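Local structure of 6-carboxyhexanoate--CoA ligase (Aquifex aeolicus, 5TVA) at residues 155-160 / 185-190; 161-166 / 197-202; 99-104 / 214-219. The protein is a CoA ligase of the BioW family, a single-chain alpha/beta protein that binds adenosine monophosphate and coenzyme A. All blocks are in the same frame, centred on the assembly; numbering follows the deposited sequence.

Contact 1 of 3, residues 155-160 / 185-190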
loop_
_atom_site.group_PDB
_atom_site.type_symbol
_atom_site.label_atom_id
_atom_site.label_comp_id
_atom_site.label_asym_id
_atom_site.label_seq_id
_atom_site.Cartn_x
_atom_site.Cartn_y
_atom_site.Cartn_z
ATOM N N GLY A 155 8.943 -2.627 -17.778
ATOM C CA GLY A 155 7.632 -3.244 -17.931
ATOM C C GLY A 155 6.690 -3.150 -16.737
ATOM O O GLY A 155 5.601 -3.754 -16.770
ATOM N N TYR A 156 7.044 -2.403 -15.700
ATOM C CA TYR A 156 6.102 -2.206 -14.606
ATOM C C TYR A 156 5.199 -0.996 -14.871
ATOM O O TYR A 156 5.599 -0.018 -15.515
ATOM C CB TYR A 156 6.870 -2.064 -13.292
ATOM C CG TYR A 156 7.739 -3.272 -13.016
ATOM C CD1 TYR A 156 7.167 -4.499 -12.725
ATOM C CD2 TYR A 156 9.131 -3.189 -13.049
ATOM C CE1 TYR A 156 7.955 -5.619 -12.469
ATOM C CE2 TYR A 156 9.931 -4.307 -12.795
ATOM C CZ TYR A 156 9.329 -5.517 -12.503
ATOM O OH TYR A 156 10.089 -6.636 -12.236
ATOM N N THR A 157 3.960 -1.085 -14.387
ATOM C CA THR A 157 2.965 -0.028 -14.538
ATOM C C THR A 157 3.121 1.066 -13.466
ATOM O O THR A 157 3.856 0.922 -12.479
ATOM C CB THR A 157 1.568 -0.621 -14.456
ATOM O OG1 THR A 157 1.326 -1.021 -13.105
ATOM C CG2 THR A 157 1.469 -1.856 -15.379
ATOM N N LEU A 158 2.398 2.175 -13.670
ATOM C CA LEU A 158 2.403 3.258 -12.687
ATOM C C LEU A 158 1.818 2.812 -11.348
ATOM O O LEU A 158 2.230 3.313 -10.297
ATOM C CB LEU A 158 1.640 4.477 -13.225
ATOM C CG LEU A 158 2.319 5.272 -14.352
ATOM C CD1 LEU A 158 1.490 6.492 -14.764
ATOM C CD2 LEU A 158 3.726 5.697 -13.934
ATOM N N ARG A 159 0.868 1.876 -11.355
ATOM C CA ARG A 159 0.386 1.340 -10.084
ATOM C C ARG A 159 1.491 0.586 -9.361
ATOM O O ARG A 159 1.614 0.674 -8.128
ATOM C CB ARG A 159 -0.831 0.448 -10.303
ATOM C CG ARG A 159 -1.925 1.176 -11.010
ATOM C CD ARG A 159 -3.270 0.551 -10.773
ATOM N NE ARG A 159 -3.723 0.789 -9.410
ATOM C CZ ARG A 159 -4.977 1.090 -9.087
ATOM N NH1 ARG A 159 -5.890 1.217 -10.051
ATOM N NH2 ARG A 159 -5.308 1.283 -7.812
ATOM N N THR A 160 2.328 -0.132 -10.114
ATOM C CA THR A 160 3.479 -0.781 -9.502
ATOM C C THR A 160 4.411 0.245 -8.876
ATOM O O THR A 160 4.867 0.076 -7.735
ATOM C CB THR A 160 4.217 -1.630 -10.535
ATOM O OG1 THR A 160 3.320 -2.623 -11.019
ATOM C CG2 THR A 160 5.415 -2.316 -9.892
ATOM N N PRO A 185 -12.756 -2.812 -9.389
ATOM C CA PRO A 185 -13.131 -4.117 -9.969
ATOM C C PRO A 185 -12.473 -4.439 -11.312
ATOM O O PRO A 185 -12.596 -5.583 -11.763
ATOM C CB PRO A 185 -14.659 -4.022 -10.115
ATOM C CG PRO A 185 -14.995 -2.581 -9.942
ATOM C CD PRO A 185 -13.928 -1.976 -9.092
ATOM N N ASP A 186 -11.774 -3.499 -11.953
ATOM C CA ASP A 186 -11.116 -3.793 -13.226
ATOM C C ASP A 186 -9.691 -4.307 -13.054
ATOM O O ASP A 186 -9.267 -5.200 -13.796
ATOM C CB ASP A 186 -11.089 -2.554 -14.134
ATOM C CG ASP A 186 -12.430 -2.274 -14.810
ATOM O OD1 ASP A 186 -13.473 -2.818 -14.376
ATOM O OD2 ASP A 186 -12.430 -1.494 -15.787
ATOM N N TYR A 187 -8.931 -3.741 -12.117
ATOM C CA TYR A 187 -7.566 -4.188 -11.862
ATOM C C TYR A 187 -7.612 -5.399 -10.935
ATOM O O TYR A 187 -8.378 -5.419 -9.966
ATOM C CB TYR A 187 -6.757 -3.049 -11.247
ATOM C CG TYR A 187 -5.251 -3.123 -11.393
ATOM C CD1 TYR A 187 -4.602 -2.473 -12.439
ATOM C CD2 TYR A 187 -4.472 -3.797 -10.455
ATOM C CE1 TYR A 187 -3.213 -2.514 -12.564
ATOM C CE2 TYR A 187 -3.085 -3.846 -10.569
ATOM C CZ TYR A 187 -2.462 -3.205 -11.623
ATOM O OH TYR A 187 -1.085 -3.245 -11.739
ATOM N N VAL A 188 -6.821 -6.424 -11.246
ATOM C CA VAL A 188 -6.995 -7.719 -10.591
ATOM C C VAL A 188 -5.651 -8.329 -10.223
ATOM O O VAL A 188 -5.596 -9.417 -9.636
ATOM C CB VAL A 188 -7.800 -8.690 -11.475
ATOM C CG1 VAL A 188 -9.285 -8.332 -11.446
ATOM C CG2 VAL A 188 -7.233 -8.704 -12.909
ATOM N N THR A 189 -4.563 -7.658 -10.581
ATOM C CA THR A 189 -3.286 -7.976 -9.962
ATOM C C THR A 189 -3.290 -7.478 -8.515
ATOM O O THR A 189 -3.897 -6.448 -8.191
ATOM C CB THR A 189 -2.132 -7.350 -10.753
ATOM O OG1 THR A 189 -2.119 -7.890 -12.075
ATOM C CG2 THR A 189 -0.765 -7.636 -10.096
ATOM N N GLY A 190 -2.661 -8.252 -7.638
ATOM C CA GLY A 190 -2.450 -7.865 -6.258
ATOM C C GLY A 190 -1.009 -8.150 -5.905
ATOM O O GLY A 190 -0.202 -8.344 -6.821
#

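Contact 2 of 3, residues 161-166 / 197-202. With COA (coenzyme A), chain D.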
loop_
_atom_site.group_PDB
_atom_site.type_symbol
_atom_site.label_atom_id
_atom_site.label_comp_id
_atom_site.label_asym_id
_atom_site.label_seq_id
_atom_site.Cartn_x
_atom_site.Cartn_y
_atom_site.Cartn_z
ATOM N N VAL A 161 4.700 1.322 -9.607
ATOM C CA VAL A 161 5.573 2.363 -9.071
ATOM C C VAL A 161 5.055 2.850 -7.725
ATOM O O VAL A 161 5.820 2.977 -6.761
ATOM C CB VAL A 161 5.712 3.514 -10.087
ATOM C CG1 VAL A 161 6.495 4.672 -9.494
ATOM C CG2 VAL A 161 6.379 2.999 -11.384
ATOM N N ASP A 162 3.742 3.091 -7.628
ATOM C CA ASP A 162 3.149 3.635 -6.405
ATOM C C ASP A 162 3.124 2.603 -5.280
ATOM O O ASP A 162 3.491 2.911 -4.142
ATOM C CB ASP A 162 1.729 4.119 -6.684
ATOM C CG ASP A 162 1.693 5.419 -7.442
ATOM O OD1 ASP A 162 2.746 6.101 -7.527
ATOM O OD2 ASP A 162 0.599 5.736 -7.969
ATOM N N ALA A 163 2.678 1.374 -5.579
ATOM C CA ALA A 163 2.554 0.347 -4.548
ATOM C C ALA A 163 3.911 -0.081 -3.998
ATOM O O ALA A 163 4.033 -0.347 -2.790
ATOM C CB ALA A 163 1.776 -0.860 -5.086
ATOM N N LEU A 164 4.943 -0.123 -4.842
ATOM C CA LEU A 164 6.277 -0.463 -4.355
ATOM C C LEU A 164 6.726 0.497 -3.261
ATOM O O LEU A 164 7.225 0.070 -2.217
ATOM C CB LEU A 164 7.295 -0.461 -5.497
ATOM C CG LEU A 164 7.505 -1.801 -6.203
ATOM C CD1 LEU A 164 8.202 -1.626 -7.552
ATOM C CD2 LEU A 164 8.300 -2.744 -5.292
ATOM N N ALA A 165 6.595 1.804 -3.500
ATOM C CA ALA A 165 7.070 2.759 -2.506
ATOM C C ALA A 165 6.313 2.585 -1.199
ATOM O O ALA A 165 6.897 2.705 -0.120
ATOM C CB ALA A 165 6.939 4.191 -3.028
ATOM N N LEU A 166 5.019 2.253 -1.287
ATOM C CA LEU A 166 4.174 2.077 -0.108
ATOM C C LEU A 166 4.560 0.826 0.697
ATOM O O LEU A 166 4.659 0.891 1.929
ATOM C CB LEU A 166 2.709 2.024 -0.554
ATOM C CG LEU A 166 1.412 1.876 0.273
ATOM C CD1 LEU A 166 1.582 1.470 1.690
ATOM C CD2 LEU A 166 0.556 3.138 0.208
ATOM N N ILE A 197 10.648 -12.648 0.888
ATOM C CA ILE A 197 10.011 -13.033 -0.365
ATOM C C ILE A 197 10.020 -11.910 -1.389
ATOM O O ILE A 197 9.599 -12.129 -2.536
ATOM C CB ILE A 197 8.562 -13.499 -0.125
ATOM C CG1 ILE A 197 7.739 -12.376 0.506
ATOM C CG2 ILE A 197 8.557 -14.752 0.735
ATOM C CD1 ILE A 197 6.232 -12.653 0.582
ATOM N N GLY A 198 10.486 -10.716 -1.012
ATOM C CA GLY A 198 10.508 -9.581 -1.906
ATOM C C GLY A 198 9.106 -9.063 -2.153
ATOM O O GLY A 198 8.224 -9.125 -1.288
ATOM N N TYR A 199 8.895 -8.546 -3.367
ATOM C CA TYR A 199 7.610 -8.009 -3.805
ATOM C C TYR A 199 7.066 -8.957 -4.870
ATOM O O TYR A 199 7.654 -9.097 -5.953
ATOM C CB TYR A 199 7.784 -6.580 -4.320
ATOM C CG TYR A 199 6.536 -5.908 -4.869
ATOM C CD1 TYR A 199 5.603 -5.334 -4.016
ATOM C CD2 TYR A 199 6.304 -5.826 -6.245
ATOM C CE1 TYR A 199 4.464 -4.702 -4.506
ATOM C CE2 TYR A 199 5.158 -5.197 -6.746
ATOM C CZ TYR A 199 4.247 -4.632 -5.871
ATOM O OH TYR A 199 3.098 -4.002 -6.334
ATOM N N VAL A 200 5.953 -9.615 -4.557
ATOM C CA VAL A 200 5.478 -10.762 -5.324
ATOM C C VAL A 200 4.130 -10.396 -5.932
ATOM O O VAL A 200 3.109 -10.367 -5.241
ATOM C CB VAL A 200 5.392 -12.025 -4.458
ATOM C CG1 VAL A 200 5.110 -13.229 -5.317
ATOM C CG2 VAL A 200 6.704 -12.223 -3.725
ATOM N N ARG A 201 4.119 -10.120 -7.239
ATOM C CA ARG A 201 2.903 -9.695 -7.927
ATOM C C ARG A 201 2.120 -10.912 -8.394
ATOM O O ARG A 201 2.696 -11.850 -8.943
ATOM C CB ARG A 201 3.268 -8.794 -9.100
ATOM C CG ARG A 201 4.504 -7.947 -8.791
ATOM C CD ARG A 201 4.890 -7.058 -9.942
ATOM N NE ARG A 201 3.714 -6.436 -10.533
ATOM C CZ ARG A 201 3.360 -6.588 -11.805
ATOM N NH1 ARG A 201 4.114 -7.331 -12.609
ATOM N NH2 ARG A 201 2.272 -5.985 -12.269
ATOM N N ILE A 202 0.812 -10.916 -8.148
ATOM C CA ILE A 202 0.031 -12.141 -8.264
ATOM C C ILE A 202 -1.315 -11.831 -8.911
ATOM O O ILE A 202 -2.101 -11.047 -8.367
ATOM C CB ILE A 202 -0.167 -12.809 -6.896
ATOM C CG1 ILE A 202 1.179 -13.345 -6.394
ATOM C CG2 ILE A 202 -1.229 -13.897 -6.977
ATOM C CD1 ILE A 202 1.186 -13.756 -4.934
HETATM N N1A COA D . -8.944 6.237 1.110
HETATM C C2A COA D . -10.146 6.621 1.565
HETATM N N3A COA D . -10.304 7.755 2.236
HETATM C C4A COA D . -9.245 8.545 2.504
HETATM C C5A COA D . -7.976 8.179 2.050
HETATM C C6A COA D . -7.866 6.967 1.323
HETATM N N6A COA D . -6.500 6.526 0.825
HETATM N N7A COA D . -7.106 9.122 2.418
HETATM C C8A COA D . -7.772 10.048 3.081
HETATM N N9A COA D . -9.068 9.730 3.111
HETATM C C1B COA D . -10.015 10.584 3.886
HETATM C C2B COA D . -11.249 10.423 4.130
HETATM O O2B COA D . -11.634 9.059 4.492
HETATM C C3B COA D . -11.102 11.278 5.563
HETATM O O3B COA D . -10.334 10.427 6.456
HETATM P P3B COA D . -10.841 9.597 7.827
HETATM O O7A COA D . -9.769 9.796 8.854
HETATM O O8A COA D . -12.161 10.072 8.355
HETATM O O9A COA D . -10.952 8.120 7.555
HETATM C C4B COA D . -10.451 12.360 5.240
HETATM O O4B COA D . -9.897 12.122 3.796
HETATM C C5B COA D . -9.231 12.750 6.204
HETATM O O5B COA D . -8.111 11.983 5.919
HETATM P P1A COA D . -6.529 12.519 6.034
HETATM O O1A COA D . -5.753 11.581 6.968
HETATM O O2A COA D . -6.419 13.949 6.505
HETATM O O3A COA D . -5.854 12.365 4.540
HETATM P P2A COA D . -4.542 13.217 3.916
HETATM O O4A COA D . -5.100 14.561 3.426
HETATM O O5A COA D . -3.507 13.530 5.007
HETATM O O6A COA D . -3.907 12.305 2.644
HETATM C CBP COA D . -3.242 10.187 1.323
HETATM C CCP COA D . -3.706 10.857 2.713
HETATM C CDP COA D . -4.435 10.168 0.332
HETATM C CEP COA D . -2.208 11.107 0.638
HETATM C CAP COA D . -2.653 8.690 1.569
HETATM O OAP COA D . -3.581 7.699 1.331
HETATM C C9P COA D . -1.418 8.297 0.710
HETATM O O9P COA D . -0.286 8.469 1.109
HETATM N N8P COA D . -1.593 7.693 -0.608
HETATM C C7P COA D . -0.420 7.329 -1.468
HETATM C C6P COA D . -0.332 5.835 -1.745
HETATM C C5P COA D . -1.548 5.231 -2.532
HETATM O O5P COA D . -2.656 5.457 -2.223
HETATM N N4P COA D . -1.258 4.335 -3.681
HETATM C C3P COA D . -2.413 3.755 -4.482
HETATM C C2P COA D . -1.876 2.601 -5.336
HETATM S S1P COA D . -1.019 1.505 -4.164
#

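Contact 3 of 3, residues 99-104 / 214-219. With AMP (adenosine monophosphate), chain C.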
loop_
_atom_site.group_PDB
_atom_site.type_symbol
_atom_site.label_atom_id
_atom_site.label_comp_id
_atom_site.label_asym_id
_atom_site.label_seq_id
_atom_site.Cartn_x
_atom_site.Cartn_y
_atom_site.Cartn_z
ATOM N N GLU A 99 -9.205 -14.543 3.824
ATOM C CA GLU A 99 -10.634 -14.653 4.092
ATOM C C GLU A 99 -11.257 -13.289 4.377
ATOM O O GLU A 99 -12.371 -13.003 3.920
ATOM C CB GLU A 99 -10.856 -15.612 5.267
ATOM C CG GLU A 99 -12.319 -15.856 5.627
ATOM C CD GLU A 99 -12.506 -16.676 6.913
ATOM O OE1 GLU A 99 -11.496 -17.025 7.575
ATOM O OE2 GLU A 99 -13.677 -16.962 7.260
ATOM N N ILE A 100 -10.555 -12.432 5.128
ATOM C CA ILE A 100 -11.139 -11.154 5.535
ATOM C C ILE A 100 -11.299 -10.228 4.336
ATOM O O ILE A 100 -12.313 -9.532 4.203
ATOM C CB ILE A 100 -10.295 -10.499 6.650
ATOM C CG1 ILE A 100 -10.403 -11.292 7.954
ATOM C CG2 ILE A 100 -10.754 -9.072 6.894
ATOM C CD1 ILE A 100 -9.589 -10.716 9.115
ATOM N N LEU A 101 -10.311 -10.200 3.444
ATOM C CA LEU A 101 -10.375 -9.273 2.321
ATOM C C LEU A 101 -11.461 -9.673 1.330
ATOM O O LEU A 101 -12.215 -8.821 0.839
ATOM C CB LEU A 101 -9.018 -9.208 1.626
ATOM C CG LEU A 101 -7.859 -8.569 2.392
ATOM C CD1 LEU A 101 -6.685 -8.392 1.448
ATOM C CD2 LEU A 101 -8.265 -7.243 3.008
ATOM N N SER A 102 -11.564 -10.967 1.030
ATOM C CA SER A 102 -12.509 -11.420 0.017
ATOM C C SER A 102 -13.951 -11.297 0.488
ATOM O O SER A 102 -14.849 -11.072 -0.329
ATOM C CB SER A 102 -12.192 -12.861 -0.376
ATOM O OG SER A 102 -11.950 -13.643 0.783
ATOM N N LYS A 103 -14.197 -11.417 1.785
ATOM C CA LYS A 103 -15.552 -11.354 2.310
ATOM C C LYS A 103 -15.949 -9.957 2.774
ATOM O O LYS A 103 -17.027 -9.798 3.354
ATOM C CB LYS A 103 -15.715 -12.369 3.445
ATOM C CG LYS A 103 -15.550 -13.813 2.947
ATOM C CD LYS A 103 -15.399 -14.837 4.072
ATOM C CE LYS A 103 -16.634 -14.913 4.960
ATOM N NZ LYS A 103 -16.509 -16.004 5.969
ATOM N N GLY A 104 -15.124 -8.945 2.504
ATOM C CA GLY A 104 -15.428 -7.575 2.885
ATOM C C GLY A 104 -14.796 -7.162 4.198
ATOM O O GLY A 104 -15.308 -7.494 5.270
ATOM N N GLY A 214 -8.478 -4.469 -0.381
ATOM C CA GLY A 214 -7.937 -4.107 0.913
ATOM C C GLY A 214 -6.487 -4.521 1.067
ATOM O O GLY A 214 -5.854 -5.058 0.152
ATOM N N ARG A 215 -5.967 -4.234 2.267
ATOM C CA ARG A 215 -4.605 -4.560 2.645
ATOM C C ARG A 215 -4.620 -5.134 4.054
ATOM O O ARG A 215 -5.377 -4.677 4.919
ATOM C CB ARG A 215 -3.683 -3.326 2.583
ATOM C CG ARG A 215 -3.152 -3.006 1.201
ATOM C CD ARG A 215 -2.170 -1.836 1.185
ATOM N NE ARG A 215 -2.721 -0.772 0.366
ATOM C CZ ARG A 215 -2.291 -0.412 -0.842
ATOM N NH1 ARG A 215 -1.233 -0.978 -1.404
ATOM N NH2 ARG A 215 -2.911 0.567 -1.455
ATOM N N VAL A 216 -3.787 -6.144 4.273
ATOM C CA VAL A 216 -3.551 -6.700 5.594
ATOM C C VAL A 216 -2.063 -6.563 5.872
ATOM O O VAL A 216 -1.235 -7.038 5.080
ATOM C CB VAL A 216 -4.013 -8.164 5.707
ATOM C CG1 VAL A 216 -3.674 -8.730 7.108
ATOM C CG2 VAL A 216 -5.511 -8.264 5.448
ATOM N N TYR A 217 -1.727 -5.894 6.983
ATOM C CA TYR A 217 -0.353 -5.774 7.453
ATOM C C TYR A 217 -0.134 -6.795 8.562
ATOM O O TYR A 217 -0.862 -6.783 9.571
ATOM C CB TYR A 217 -0.066 -4.367 7.980
ATOM C CG TYR A 217 -0.119 -3.218 6.993
ATOM C CD1 TYR A 217 -0.173 -3.443 5.613
ATOM C CD2 TYR A 217 -0.094 -1.891 7.445
ATOM C CE1 TYR A 217 -0.211 -2.393 4.723
ATOM C CE2 TYR A 217 -0.137 -0.821 6.547
ATOM C CZ TYR A 217 -0.196 -1.085 5.180
ATOM O OH TYR A 217 -0.230 -0.046 4.260
ATOM N N PHE A 218 0.886 -7.649 8.410
ATOM C CA PHE A 218 1.202 -8.653 9.431
ATOM C C PHE A 218 2.251 -8.073 10.377
ATOM O O PHE A 218 3.397 -7.839 9.964
ATOM C CB PHE A 218 1.682 -9.953 8.788
ATOM C CG PHE A 218 0.640 -10.612 7.917
ATOM C CD1 PHE A 218 -0.317 -11.446 8.467
ATOM C CD2 PHE A 218 0.595 -10.360 6.542
ATOM C CE1 PHE A 218 -1.286 -12.032 7.669
ATOM C CE2 PHE A 218 -0.372 -10.949 5.742
ATOM C CZ PHE A 218 -1.299 -11.786 6.300
ATOM N N VAL A 219 1.857 -7.832 11.639
ATOM C CA VAL A 219 2.698 -7.143 12.619
ATOM C C VAL A 219 2.780 -7.931 13.925
ATOM O O VAL A 219 1.833 -8.602 14.338
ATOM C CB VAL A 219 2.187 -5.710 12.935
ATOM C CG1 VAL A 219 2.145 -4.829 11.680
ATOM C CG2 VAL A 219 0.829 -5.762 13.625
HETATM P P AMP C . -5.491 1.372 -3.593
HETATM O O1P AMP C . -4.010 1.070 -3.509
HETATM O O2P AMP C . -5.723 2.868 -3.531
HETATM O O3P AMP C . -6.299 0.601 -4.630
HETATM O "O5'" AMP C . -6.134 0.812 -2.240
HETATM C "C5'" AMP C . -6.380 -0.578 -2.032
HETATM C "C4'" AMP C . -6.961 -0.796 -0.653
HETATM O "O4'" AMP C . -5.898 -0.660 0.328
HETATM C "C3'" AMP C . -8.030 0.222 -0.253
HETATM O "O3'" AMP C . -9.345 -0.222 -0.538
HETATM C "C2'" AMP C . -7.792 0.469 1.229
HETATM O "O2'" AMP C . -8.527 -0.463 2.009
HETATM C "C1'" AMP C . -6.297 0.177 1.382
HETATM N N9 AMP C . -5.461 1.400 1.342
HETATM C C8 AMP C . -5.557 2.423 0.471
HETATM N N7 AMP C . -4.636 3.388 0.743
HETATM C C5 AMP C . -3.918 2.996 1.813
HETATM C C6 AMP C . -2.775 3.516 2.611
HETATM N N6 AMP C . -2.191 4.705 2.342
HETATM N N1 AMP C . -2.336 2.757 3.652
HETATM C C2 AMP C . -2.902 1.581 3.960
HETATM N N3 AMP C . -3.932 1.053 3.278
HETATM C C4 AMP C . -4.473 1.686 2.208
#

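Contact 1 of 3, residues 155-160 / 185-190
Arg159 sets its CD methylene over one face of the Tyr187 ring, where the N-terminal turn of helix 158-173 meets the loop joining strands 177-181 and 190-194. Thr157 is the N-cap of that helix, and its OG1 accepts a hydrogen bond from Thr160 N at 3.3 Å with an N-H...O angle of 160°. The two long side chains enter the contact from opposite ends and run past one another. Arg159 CD stands 3.5 Å above the ring plane, displaced toward the rim, and lies 3.6 Å from Tyr187 CE1; its separation from the ring centroid is 3.8 Å, a CH-pi contact made over the face. Beyond CD the chain bends (chi3 72°), and the guanidinium plane ends up tilted 39° from the ring. It is therefore not stacked on the ring, and with Arg159 CZ 5.0 Å from the Tyr187 centroid any cation-pi attraction is weak at most. The charged end is directed instead toward the nucleotide pocket. There Arg159 NH2 makes a long, weak ion pair with O3P of adenosine monophosphate, while its side chain also packs against Ser182 and Asp184. The ring thus meets the arginine at CD, and the guanidinium lies beyond it, consistent with its weak pairing to the phosphate. Tyr187 has CG anti to the backbone N, and the ring extends from the loop toward the helix start, bringing the phenol oxygen beside the capping threonine. No hydrogen bond joins the two segments. The closest polar approach across them is that of Tyr187 OH to Thr157 OG1, at 3.6 Å, and the same phenol oxygen lies 4.0 Å from Arg159 CB.

Contact 2 of 3, residues 161-166 / 197-202
Leu164 and Tyr199 bring helix 158-173 against strand 198-203 through carbon contacts, with no hydrogen bond between the two segments. The main interaction is CH-pi: Leu164 CD2 sits over one face of the Tyr199 ring, 3.9 Å from its centroid and 20° off the ring normal. The methyl is shifted toward the rim on the CB side of the ring, and its nearest ring atom is Tyr199 CG at 3.6 Å. The two side chains meet at a slant, and of the leucine branches it is CD2 that makes the close contacts with the ring. Van der Waals packing continues at the far end of the phenol, where Tyr199 OH lies 3.6 Å from Ala163 CB. This reach follows from the tyrosine rotamer: CG is anti to the backbone N (chi1 177°), extending the ring from the strand to the helix surface. The short Ala163 side chain allows the phenol oxygen to come close to the helix.

Contacts with coenzyme A form on the same helical turns. Ala163 CB is 3.8 Å from S1P of coenzyme A, while three residues further on Leu166 CD2 meets C6P of the pantetheine arm at 3.4 Å. Leu166 also touches adenosine monophosphate, placing this helix against both ligands.

Ionic interactions belong to the helix face turned from the strand: Asp162 forms salt bridges with Arg144 and Arg39, one through each carboxylate oxygen. Around the apolar contact, Ile65 packs on both Leu164 and Tyr199, and Tyr191 meets the Tyr199 ring and also touches Ala163. Helix 158-173 thus has strands 65-69, 198-203 and 190-194 of the mixed sheet on one part of its surface, while strand 139-141 of the parallel sheet sets Trp141 against Leu164 and Ala165.

Contact 3 of 3, residues 99-104 / 214-219
Leu101 spreads its two methyls over the start of strand 214-219, touching Gly214, Arg215 and Val216. Its CG lies anti to the carbonyl carbon (chi1 -68°), directing the branched end from the helix toward the strand. Leu101 CD1 approaches Gly214 O at 3.7 Å, and Leu101 CD2 packs 3.8 Å from Gly214 CA, a position that the lack of a side chain at the glycine makes accessible. The same CD2 meets Val216 CG2 at 3.8 Å; Val216 holds CG1 anti to the backbone N (chi1 177°), which turns CG2 toward the helix and leaves CG1 over one face of the Phe218 ring. The contact seats the end of helix 91-102 on the six-stranded mixed sheet, where Leu179 and Trp181 of strand 177-181 also receive Leu101. Strand alternation sends Arg215 to the opposite side, toward adenosine monophosphate. Its chain bends at chi3, and Arg215 NE donates a weak hydrogen bond to O4' of the nucleotide, 3.2 Å long and only 127° at the hydrogen. Arg215 NH1 is hydrogen-bonded to Tyr191 OH. Tyr217, on the same side, hydrogen-bonds Thr136 OG1 through its OH beside the adenine. At the helix end, away from the strand, Lys103 NZ pairs with Glu99 OE2 in a salt bridge of 3.3 Å.

Contact 1 lies at the surface, whereas contacts 2 and 3 are buried. Contacts 1 and 2 share helix 158-173, its first turn in one and its middle in the other, and their partner segments join where Gly190 N probably hydrogen-bonds Ile202 O. Contacts 2 and 3 reach different strands of one mixed sheet and meet where Leu166 CD1 packs on Tyr217 OH. In both contacts 1 and 2 an aliphatic carbon sits over a tyrosine face, but the carbon belongs to a charged arginine at the surface and to a leucine inside. Contact 3 has no aromatic ring between its segments; leucine methyls pack on a valine and on the strand backbone. All three include residues of the nucleotide pocket.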